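Local coordinates for protein lovastatin nonaketide synthase, polyketide synthase component (Aspergillus terreus, PDB 7CPX) that builds the nonaketide backbone of lovastatin by iterative condensation, reduction, dehydration and methylation of malonyl-derived units, working as a homodimer together with LovC, at residues C632-I636 with A671-I675; I677-R681 with Y774-L778; R1275-L1281 with R1804-L1810; V2322-A2327 with A2380-Q2384. The protein carries 2 engineered substitutions. All coordinates share one frame; numbering follows the deposited sequence.

Overall arrangement
From the N terminus, contact 1 closes a loop of 34 residues in the malonyl transacylase domain, joining helix 624-644 to helix 671-682. Contact 2 starts on that same second helix and reaches helix 768-780, closing a loop that includes the LovC-binding region. The two touch, Cys632 against Ala678, with centres about 13 Å apart. Contact 3 spans the longest loop, 522 residues including the methyltransferase region, and pairs two strands. In the ketoreductase domain, contact 4 ties the C-terminal end of helix 2305-2323 and the turn after it to helix 2363-2385, its centre about 21 Å from that of contact 3 but about 158 Å from that of contact 1. All four loops follow in series; none nests or crosses.

Contact 1. Residues C632-I636 with A671-I675; sequences CAVQI and ASLAI
Ile675 and Ile636 reach each other through contrasting torsions. In Ile675, CG1 is anti to the backbone N (chi1 -176°), and a bend at chi2 carries CD1 to within 3.8 Å of Ala633 CB. Ile636 instead sets CG1 anti to its carbonyl carbon and runs extended, chi2 166°, which sends CD1 across the gap. The two chains cross at about a right angle. They interleave between the two helices of an antiparallel pair in the malonyl transacylase domain, where the axes of the two short segments approach to 10.0 Å and their directions differ by 158°.

Small residues let the isoleucines in. Ala674 CB takes Ile636 CD1 at 3.8 Å, while the other branch of Ile636, CG2, lies against Ala671 CB. Nothing polar bridges the segments, and the packing is almost wholly buried. Around it, Leu591 of helix 582-596 covers Ala633 and Ile675, and helix 657-665 supplies Ile660 against Cys632 and Phe664 against Ala671.

At the opposite end of the contact from Ala671, Cys632 closes the row. Its sulfur rests on the backbone of the facing helix, with Cys632 SG 3.5 Å from Ala674 O.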
# COMPACT_ATOMS: atom_id res chain seq x y z
N CYS A 632 -0.39 37.50 -79.93
CA CYS A 632 -0.42 36.13 -80.45
C CYS A 632 0.82 35.36 -80.01
O CYS A 632 0.71 34.20 -79.58
CB CYS A 632 -0.53 36.15 -81.97
SG CYS A 632 -0.68 34.51 -82.71
N ALA A 633 2.00 35.98 -80.12
CA ALA A 633 3.23 35.32 -79.69
C ALA A 633 3.23 35.09 -78.19
O ALA A 633 3.69 34.04 -77.72
CB ALA A 633 4.43 36.16 -80.10
N VAL A 634 2.73 36.05 -77.41
CA VAL A 634 2.64 35.87 -75.97
C VAL A 634 1.82 34.63 -75.64
O VAL A 634 2.25 33.76 -74.87
CB VAL A 634 2.04 37.13 -75.31
CG1 VAL A 634 1.56 36.82 -73.90
CG2 VAL A 634 3.05 38.26 -75.30
N GLN A 635 0.64 34.53 -76.25
CA GLN A 635 -0.24 33.41 -75.94
C GLN A 635 0.33 32.09 -76.46
O GLN A 635 0.18 31.05 -75.81
CB GLN A 635 -1.63 33.68 -76.51
CG GLN A 635 -2.31 34.88 -75.88
CD GLN A 635 -3.62 35.24 -76.53
OE1 GLN A 635 -4.69 34.81 -76.10
NE2 GLN A 635 -3.56 36.06 -77.58
N ILE A 636 0.99 32.12 -77.62
CA ILE A 636 1.60 30.91 -78.16
C ILE A 636 2.70 30.41 -77.23
O ILE A 636 2.77 29.22 -76.91
CB ILE A 636 2.14 31.16 -79.58
CG1 ILE A 636 0.97 31.32 -80.56
CG2 ILE A 636 3.06 30.03 -80.01
CD1 ILE A 636 1.38 31.91 -81.90
N ALA A 671 1.65 26.30 -84.49
CA ALA A 671 1.98 27.59 -83.89
C ALA A 671 2.59 28.53 -84.91
O ALA A 671 2.32 29.74 -84.89
CB ALA A 671 2.94 27.38 -82.72
N SER A 672 3.42 28.00 -85.81
CA SER A 672 3.98 28.82 -86.87
C SER A 672 2.87 29.48 -87.69
O SER A 672 2.91 30.68 -87.97
CB SER A 672 4.87 27.97 -87.77
OG SER A 672 5.39 28.74 -88.85
N LEU A 673 1.85 28.70 -88.06
CA LEU A 673 0.73 29.25 -88.81
C LEU A 673 0.00 30.31 -88.00
O LEU A 673 -0.41 31.34 -88.54
CB LEU A 673 -0.23 28.14 -89.22
CG LEU A 673 0.27 27.16 -90.28
CD1 LEU A 673 -0.76 26.06 -90.51
CD2 LEU A 673 0.60 27.88 -91.58
N ALA A 674 -0.17 30.08 -86.70
CA ALA A 674 -0.89 31.05 -85.86
C ALA A 674 -0.15 32.38 -85.82
O ALA A 674 -0.74 33.44 -86.05
CB ALA A 674 -1.07 30.49 -84.45
N ILE A 675 1.15 32.35 -85.54
CA ILE A 675 1.91 33.59 -85.45
C ILE A 675 2.00 34.26 -86.81
O ILE A 675 1.95 35.50 -86.92
CB ILE A 675 3.31 33.33 -84.85
CG1 ILE A 675 4.07 34.65 -84.66
CG2 ILE A 675 4.11 32.40 -85.76
CD1 ILE A 675 3.36 35.64 -83.75

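Contact 2. Residues I677-R681 with Y774-L778; sequences IAYLR and YMQAL
Arg681 lays its aliphatic part over the ring of Tyr774, and this, with Leu680, makes the tightly packed part of an antiparallel helix pair (segment axes 10.1 Å apart at closest, N-to-C directions 152° apart) in the malonyl transacylase domain. Arg681 CD sits over one face, 3.8 Å from the centroid of the Tyr774 ring and only 7° off its normal, a clear CH-pi contact. With CG anti to the backbone N, the bend at chi2 brings CD over the ring; the further bend at chi3 sets the guanidinium beyond it. Leu680 comes in at the ring edge, CG to Tyr774 CD1 3.7 Å, and then forks: its CD1 meets Ala777 CB at 3.7 Å, and its CD2 nestles against Leu778 CB and the backbone there. Further along, Ile677 touches Leu778 through CG2 and CD1 respectively, with Trp818 of helix 815-820 lying against both.

The solvent side is that of Gln776, which is exposed and whose end leads away from the pair; Met775 faces away from helix 671-682 but packs on helix 815-820. Arg681 CZ stands 5.1 Å from the Tyr774 centroid, so any cation-pi attraction is weak at most. Tyr774 OH turns to a weak hydrogen bond with Trp818 O. The chemistry is therefore mainly apolar: the arginine contributes chiefly its hydrocarbon chain, and the tyrosine chiefly its ring.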
# COMPACT_ATOMS: atom_id res chain seq x y z
N ILE A 677 -0.27 34.12 -89.21
CA ILE A 677 -1.56 34.74 -89.46
C ILE A 677 -1.72 36.01 -88.63
O ILE A 677 -2.30 37.00 -89.08
CB ILE A 677 -2.70 33.74 -89.19
CG1 ILE A 677 -2.68 32.63 -90.25
CG2 ILE A 677 -4.04 34.46 -89.17
CD1 ILE A 677 -3.55 31.44 -89.90
N ALA A 678 -1.23 35.99 -87.39
CA ALA A 678 -1.31 37.19 -86.56
C ALA A 678 -0.51 38.33 -87.18
O ALA A 678 -0.99 39.47 -87.25
CB ALA A 678 -0.80 36.88 -85.15
N TYR A 679 0.70 38.04 -87.64
CA TYR A 679 1.50 39.08 -88.30
C TYR A 679 0.82 39.57 -89.57
O TYR A 679 0.81 40.77 -89.85
CB TYR A 679 2.90 38.55 -88.61
CG TYR A 679 3.87 38.65 -87.46
CD1 TYR A 679 4.34 39.89 -87.03
CD2 TYR A 679 4.34 37.52 -86.81
CE1 TYR A 679 5.24 39.99 -85.98
CE2 TYR A 679 5.24 37.61 -85.76
CZ TYR A 679 5.68 38.85 -85.35
OH TYR A 679 6.57 38.95 -84.31
N LEU A 680 0.25 38.65 -90.35
CA LEU A 680 -0.44 39.05 -91.57
C LEU A 680 -1.62 39.96 -91.27
O LEU A 680 -1.82 40.98 -91.94
CB LEU A 680 -0.91 37.81 -92.33
CG LEU A 680 -1.56 38.03 -93.70
CD1 LEU A 680 -0.53 38.46 -94.73
CD2 LEU A 680 -2.28 36.77 -94.15
N ARG A 681 -2.41 39.61 -90.25
CA ARG A 681 -3.55 40.44 -89.86
C ARG A 681 -3.09 41.78 -89.31
O ARG A 681 -3.81 42.78 -89.43
CB ARG A 681 -4.40 39.70 -88.84
CG ARG A 681 -5.60 40.48 -88.32
CD ARG A 681 -6.48 41.01 -89.44
NE ARG A 681 -6.23 42.41 -89.72
CZ ARG A 681 -7.02 43.19 -90.46
NH1 ARG A 681 -8.12 42.72 -91.02
NH2 ARG A 681 -6.69 44.46 -90.64
N TYR A 774 -6.31 40.95 -96.62
CA TYR A 774 -5.68 40.08 -95.63
C TYR A 774 -6.12 38.64 -95.83
O TYR A 774 -5.29 37.73 -95.96
CB TYR A 774 -6.02 40.57 -94.22
CG TYR A 774 -6.16 39.47 -93.20
CD1 TYR A 774 -5.05 38.82 -92.69
CD2 TYR A 774 -7.41 39.10 -92.72
CE1 TYR A 774 -5.17 37.81 -91.75
CE2 TYR A 774 -7.55 38.10 -91.78
CZ TYR A 774 -6.43 37.46 -91.30
OH TYR A 774 -6.56 36.46 -90.36
N MET A 775 -7.43 38.41 -95.88
CA MET A 775 -7.93 37.06 -96.14
C MET A 775 -7.40 36.54 -97.47
O MET A 775 -7.00 35.38 -97.58
CB MET A 775 -9.46 37.04 -96.13
CG MET A 775 -10.06 35.65 -96.15
SD MET A 775 -11.86 35.65 -96.28
CE MET A 775 -12.08 36.28 -97.94
N GLN A 776 -7.38 37.40 -98.50
CA GLN A 776 -6.83 36.98 -99.79
C GLN A 776 -5.40 36.50 -99.64
O GLN A 776 -4.99 35.56 -100.34
CB GLN A 776 -6.91 38.14 -100.79
CG GLN A 776 -8.32 38.52 -101.18
CD GLN A 776 -8.37 39.74 -102.07
OE1 GLN A 776 -7.34 40.32 -102.41
NE2 GLN A 776 -9.57 40.15 -102.47
N ALA A 777 -4.62 37.12 -98.75
CA ALA A 777 -3.28 36.62 -98.47
C ALA A 777 -3.33 35.36 -97.62
O ALA A 777 -2.57 34.41 -97.86
CB ALA A 777 -2.45 37.70 -97.78
N LEU A 778 -4.24 35.32 -96.64
CA LEU A 778 -4.31 34.16 -95.76
C LEU A 778 -4.67 32.89 -96.52
O LEU A 778 -4.30 31.79 -96.10
CB LEU A 778 -5.33 34.42 -94.64
CG LEU A 778 -5.28 33.45 -93.46
CD1 LEU A 778 -5.56 34.18 -92.17
CD2 LEU A 778 -6.28 32.32 -93.65

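Contact 3. Residues R1275-L1281 with R1804-L1810; sequences RWSWGPL and RPWIPRL
Gly1279 and Ile1807 make one of the two hydrogen-bonded pairs of an antiparallel two-strand contact: Gly1279 N to Ile1807 O 3.0 Å, and Ile1807 N to Gly1279 O 2.8 Å, the return bond nearly straight at 169°. Arg1809 N adds a bond to Ser1277 O at 2.9 Å. Leu1281 N bonds to Pro1805 O at 2.9 Å, carrying the pairing one residue past the strand.

Side chains pack along the pairing. With CG beside the backbone N (chi1 -78°), Trp1278 turns one face of its indole to Pro1808, whose CB sits 3.3 Å from the centroid of the Trp1278 six-membered ring. Leu1281 CD1 meets Ile1807 CD1 at 3.5 Å.

A second shell fixes the charged ends: Arg1804 is salt-bridged to Asp1284 and Arg1275 to Asp1813, while Arg1809 donates to the carbonyls of His1435 and Arg1436.

The pairing joins residues more than 500 apart: strand 1275-1280, which precedes the methyltransferase region, becomes an outermost strand, within this chain, of a mixed sheet whose other strands follow that region. Strand 1804-1811 lies between it and strand 1797-1801. Helix 2296-2299 and strand 2400-2402 of the ketoreductase domain pack against Trp1276 and Leu1810.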
# COMPACT_ATOMS: atom_id res chain seq x y z
N ARG A 1275 20.80 -31.35 46.59
CA ARG A 1275 20.66 -31.67 48.00
C ARG A 1275 21.44 -32.94 48.32
O ARG A 1275 21.62 -33.82 47.47
CB ARG A 1275 19.19 -31.86 48.40
CG ARG A 1275 18.45 -32.92 47.60
CD ARG A 1275 17.10 -33.25 48.22
NE ARG A 1275 16.35 -32.06 48.59
CZ ARG A 1275 16.20 -31.60 49.83
NH1 ARG A 1275 16.73 -32.23 50.87
NH2 ARG A 1275 15.50 -30.49 50.03
N TRP A 1276 21.90 -33.02 49.57
CA TRP A 1276 22.60 -34.20 50.08
C TRP A 1276 21.56 -35.25 50.44
O TRP A 1276 21.19 -35.45 51.60
CB TRP A 1276 23.45 -33.85 51.29
CG TRP A 1276 24.70 -33.10 50.98
CD1 TRP A 1276 25.04 -32.54 49.79
CD2 TRP A 1276 25.78 -32.83 51.88
NE1 TRP A 1276 26.27 -31.94 49.88
CE2 TRP A 1276 26.74 -32.10 51.16
CE3 TRP A 1276 26.03 -33.13 53.22
CZ2 TRP A 1276 27.94 -31.66 51.73
CZ3 TRP A 1276 27.21 -32.70 53.79
CH2 TRP A 1276 28.15 -31.97 53.04
N SER A 1277 21.06 -35.94 49.41
CA SER A 1277 20.22 -37.10 49.68
C SER A 1277 21.04 -38.07 50.52
O SER A 1277 22.04 -38.61 50.05
CB SER A 1277 19.76 -37.75 48.38
OG SER A 1277 18.90 -38.84 48.63
N TRP A 1278 20.65 -38.25 51.78
CA TRP A 1278 21.37 -39.11 52.71
C TRP A 1278 20.66 -40.46 52.73
O TRP A 1278 19.55 -40.59 53.25
CB TRP A 1278 21.41 -38.48 54.10
CG TRP A 1278 22.43 -37.39 54.26
CD1 TRP A 1278 22.21 -36.05 54.21
CD2 TRP A 1278 23.83 -37.56 54.53
NE1 TRP A 1278 23.38 -35.37 54.42
CE2 TRP A 1278 24.39 -36.27 54.62
CE3 TRP A 1278 24.65 -38.67 54.70
CZ2 TRP A 1278 25.74 -36.07 54.87
CZ3 TRP A 1278 25.99 -38.47 54.95
CH2 TRP A 1278 26.53 -37.18 55.03
N GLY A 1279 21.30 -41.47 52.15
CA GLY A 1279 20.70 -42.77 52.04
C GLY A 1279 21.62 -43.87 52.53
O GLY A 1279 22.83 -43.70 52.61
N PRO A 1280 21.06 -45.04 52.85
CA PRO A 1280 21.86 -46.09 53.49
C PRO A 1280 23.07 -46.50 52.67
O PRO A 1280 23.04 -46.53 51.44
CB PRO A 1280 20.87 -47.25 53.63
CG PRO A 1280 19.52 -46.63 53.58
CD PRO A 1280 19.66 -45.45 52.66
N LEU A 1281 24.14 -46.82 53.39
CA LEU A 1281 25.33 -47.40 52.78
C LEU A 1281 25.07 -48.79 52.21
O LEU A 1281 25.88 -49.28 51.42
CB LEU A 1281 26.46 -47.48 53.81
CG LEU A 1281 27.84 -47.90 53.28
CD1 LEU A 1281 28.72 -46.68 53.07
CD2 LEU A 1281 28.50 -48.89 54.23
N ARG A 1804 23.55 -47.27 62.07
CA ARG A 1804 23.66 -47.79 60.71
C ARG A 1804 24.53 -46.86 59.87
O ARG A 1804 24.61 -45.66 60.15
CB ARG A 1804 22.28 -47.93 60.05
CG ARG A 1804 21.94 -49.36 59.65
CD ARG A 1804 20.44 -49.56 59.47
NE ARG A 1804 19.93 -48.86 58.30
CZ ARG A 1804 19.98 -49.32 57.06
NH1 ARG A 1804 20.57 -50.47 56.78
NH2 ARG A 1804 19.43 -48.62 56.08
N PRO A 1805 25.19 -47.39 58.84
CA PRO A 1805 25.99 -46.54 57.96
C PRO A 1805 25.16 -45.94 56.83
O PRO A 1805 24.26 -46.58 56.28
CB PRO A 1805 27.04 -47.51 57.41
CG PRO A 1805 26.34 -48.82 57.38
CD PRO A 1805 25.37 -48.82 58.53
N TRP A 1806 25.48 -44.70 56.49
CA TRP A 1806 24.78 -43.96 55.45
C TRP A 1806 25.80 -43.18 54.63
O TRP A 1806 26.94 -42.96 55.06
CB TRP A 1806 23.75 -43.00 56.04
CG TRP A 1806 22.82 -43.61 57.05
CD1 TRP A 1806 23.13 -44.02 58.31
CD2 TRP A 1806 21.42 -43.87 56.88
NE1 TRP A 1806 22.02 -44.52 58.93
CE2 TRP A 1806 20.96 -44.44 58.07
CE3 TRP A 1806 20.52 -43.68 55.82
CZ2 TRP A 1806 19.63 -44.83 58.25
CZ3 TRP A 1806 19.21 -44.06 56.00
CH2 TRP A 1806 18.77 -44.63 57.21
N ILE A 1807 25.37 -42.76 53.45
CA ILE A 1807 26.22 -41.98 52.55
C ILE A 1807 25.40 -40.86 51.94
O ILE A 1807 24.19 -40.99 51.72
CB ILE A 1807 26.82 -42.87 51.43
CG1 ILE A 1807 28.26 -43.26 51.79
CG2 ILE A 1807 26.77 -42.17 50.06
CD1 ILE A 1807 28.98 -44.07 50.74
N PRO A 1808 26.05 -39.73 51.66
CA PRO A 1808 25.38 -38.64 50.96
C PRO A 1808 25.62 -38.70 49.46
O PRO A 1808 26.70 -39.06 48.98
CB PRO A 1808 26.05 -37.40 51.56
CG PRO A 1808 27.46 -37.84 51.78
CD PRO A 1808 27.41 -39.34 52.07
N ARG A 1809 24.59 -38.31 48.71
CA ARG A 1809 24.69 -38.21 47.27
C ARG A 1809 23.98 -36.94 46.82
O ARG A 1809 22.91 -36.61 47.32
CB ARG A 1809 24.10 -39.44 46.58
CG ARG A 1809 24.72 -40.74 47.03
CD ARG A 1809 25.17 -41.58 45.87
NE ARG A 1809 25.73 -42.86 46.31
CZ ARG A 1809 26.93 -43.01 46.84
NH1 ARG A 1809 27.74 -41.98 47.02
NH2 ARG A 1809 27.33 -44.22 47.21
N LEU A 1810 24.59 -36.23 45.87
CA LEU A 1810 24.05 -34.96 45.41
C LEU A 1810 22.97 -35.22 44.38
O LEU A 1810 23.25 -35.72 43.29
CB LEU A 1810 25.17 -34.10 44.83
CG LEU A 1810 26.44 -34.07 45.67
CD1 LEU A 1810 27.46 -33.13 45.06
CD2 LEU A 1810 26.13 -33.67 47.09

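Contact 4. Residues V2322-A2327 with A2380-Q2384; sequences VASGLA and AVHQQ
The carboxamide of Gln2384 is the flat group here, set against the end of the helix that carries Val2322. Ahead of it lies the backbone carbonyl, with Val2322 O 3.3 Å from Gln2384 CD, and to one side of its plane lies Gly2325, whose CA is 3.6 Å from the same Gln2384 CD. The side chain gets there by running extended beyond CG.

The helix end it faces is a Schellman motif. Gly2325 leaves the helix with a positive phi of 87°, and its N bonds back to Val2322 O at 2.9 Å, so the carbonyl facing the carboxamide already accepts a bond from within its own segment. Ser2324 OG binds Gln2320 O in the preceding turn.

Beside this polar corner the packing is apolar: Val2322 CG1 rests on Ala2380 CB at 4.0 Å, and Val2381 CG2 touches Ala2327 CB at 3.6 Å.

In the Rossmann-type ketoreductase domain, helix 2305-2323 turns here into strand 2329-2333 of the parallel sheet, and helix 2363-2385 precedes strand 2400-2402, an outermost strand of that sheet within this chain. Leu2399, leading into that strand, packs on both Val2322 and Ala2380. Farther out, Ala2323 touches Val1732, and the ring of His2382 on helix 2363-2385 meets Phe1858.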
# COMPACT_ATOMS: atom_id res chain seq x y z
N VAL A 2322 21.58 -25.12 63.76
CA VAL A 2322 20.21 -25.57 63.59
C VAL A 2322 19.86 -26.61 64.64
O VAL A 2322 18.77 -26.58 65.24
CB VAL A 2322 19.98 -26.11 62.17
CG1 VAL A 2322 18.68 -26.88 62.09
CG2 VAL A 2322 19.97 -24.96 61.18
N ALA A 2323 20.77 -27.55 64.89
CA ALA A 2323 20.55 -28.53 65.95
C ALA A 2323 20.42 -27.87 67.31
O ALA A 2323 19.85 -28.48 68.23
CB ALA A 2323 21.70 -29.54 65.97
N SER A 2324 20.93 -26.66 67.47
CA SER A 2324 20.83 -25.91 68.71
C SER A 2324 19.56 -25.06 68.78
O SER A 2324 19.38 -24.33 69.76
CB SER A 2324 22.06 -25.01 68.89
OG SER A 2324 23.25 -25.78 68.90
N GLY A 2325 18.69 -25.14 67.78
CA GLY A 2325 17.48 -24.35 67.77
C GLY A 2325 17.63 -22.97 67.18
O GLY A 2325 16.81 -22.10 67.47
N LEU A 2326 18.67 -22.74 66.38
CA LEU A 2326 18.96 -21.43 65.81
C LEU A 2326 18.96 -21.51 64.29
O LEU A 2326 19.49 -22.47 63.72
CB LEU A 2326 20.31 -20.92 66.31
CG LEU A 2326 20.45 -20.74 67.82
CD1 LEU A 2326 21.91 -20.86 68.23
CD2 LEU A 2326 19.88 -19.40 68.25
N ALA A 2327 18.38 -20.50 63.65
CA ALA A 2327 18.34 -20.48 62.19
C ALA A 2327 19.75 -20.44 61.63
O ALA A 2327 20.61 -19.69 62.10
CB ALA A 2327 17.55 -19.27 61.70
N ALA A 2380 13.57 -24.90 58.78
CA ALA A 2380 14.16 -25.79 59.78
C ALA A 2380 13.80 -25.34 61.18
O ALA A 2380 13.49 -26.17 62.04
CB ALA A 2380 15.68 -25.84 59.60
N VAL A 2381 13.84 -24.03 61.44
CA VAL A 2381 13.45 -23.53 62.75
C VAL A 2381 12.00 -23.87 63.04
O VAL A 2381 11.65 -24.34 64.14
CB VAL A 2381 13.71 -22.01 62.84
CG1 VAL A 2381 13.00 -21.43 64.06
CG2 VAL A 2381 15.20 -21.74 62.91
N HIS A 2382 11.12 -23.64 62.07
CA HIS A 2382 9.70 -23.91 62.28
C HIS A 2382 9.44 -25.40 62.48
O HIS A 2382 8.62 -25.79 63.32
CB HIS A 2382 8.88 -23.37 61.11
CG HIS A 2382 8.88 -21.87 61.03
ND1 HIS A 2382 8.55 -21.07 62.11
CD2 HIS A 2382 9.17 -21.03 60.01
CE1 HIS A 2382 8.63 -19.80 61.75
NE2 HIS A 2382 9.01 -19.75 60.49
N GLN A 2383 10.11 -26.25 61.71
CA GLN A 2383 9.99 -27.69 61.91
C GLN A 2383 10.55 -28.10 63.26
O GLN A 2383 10.10 -29.09 63.85
CB GLN A 2383 10.71 -28.44 60.79
CG GLN A 2383 10.08 -28.25 59.42
CD GLN A 2383 10.95 -28.79 58.30
OE1 GLN A 2383 12.10 -29.17 58.52
NE2 GLN A 2383 10.41 -28.83 57.09
N GLN A 2384 11.54 -27.37 63.77
CA GLN A 2384 11.99 -27.58 65.14
C GLN A 2384 10.89 -27.23 66.12
O GLN A 2384 10.71 -27.92 67.13
CB GLN A 2384 13.25 -26.75 65.40
CG GLN A 2384 14.22 -27.38 66.38
CD GLN A 2384 15.65 -26.96 66.13
OE1 GLN A 2384 15.91 -26.03 65.37
NE2 GLN A 2384 16.59 -27.65 66.77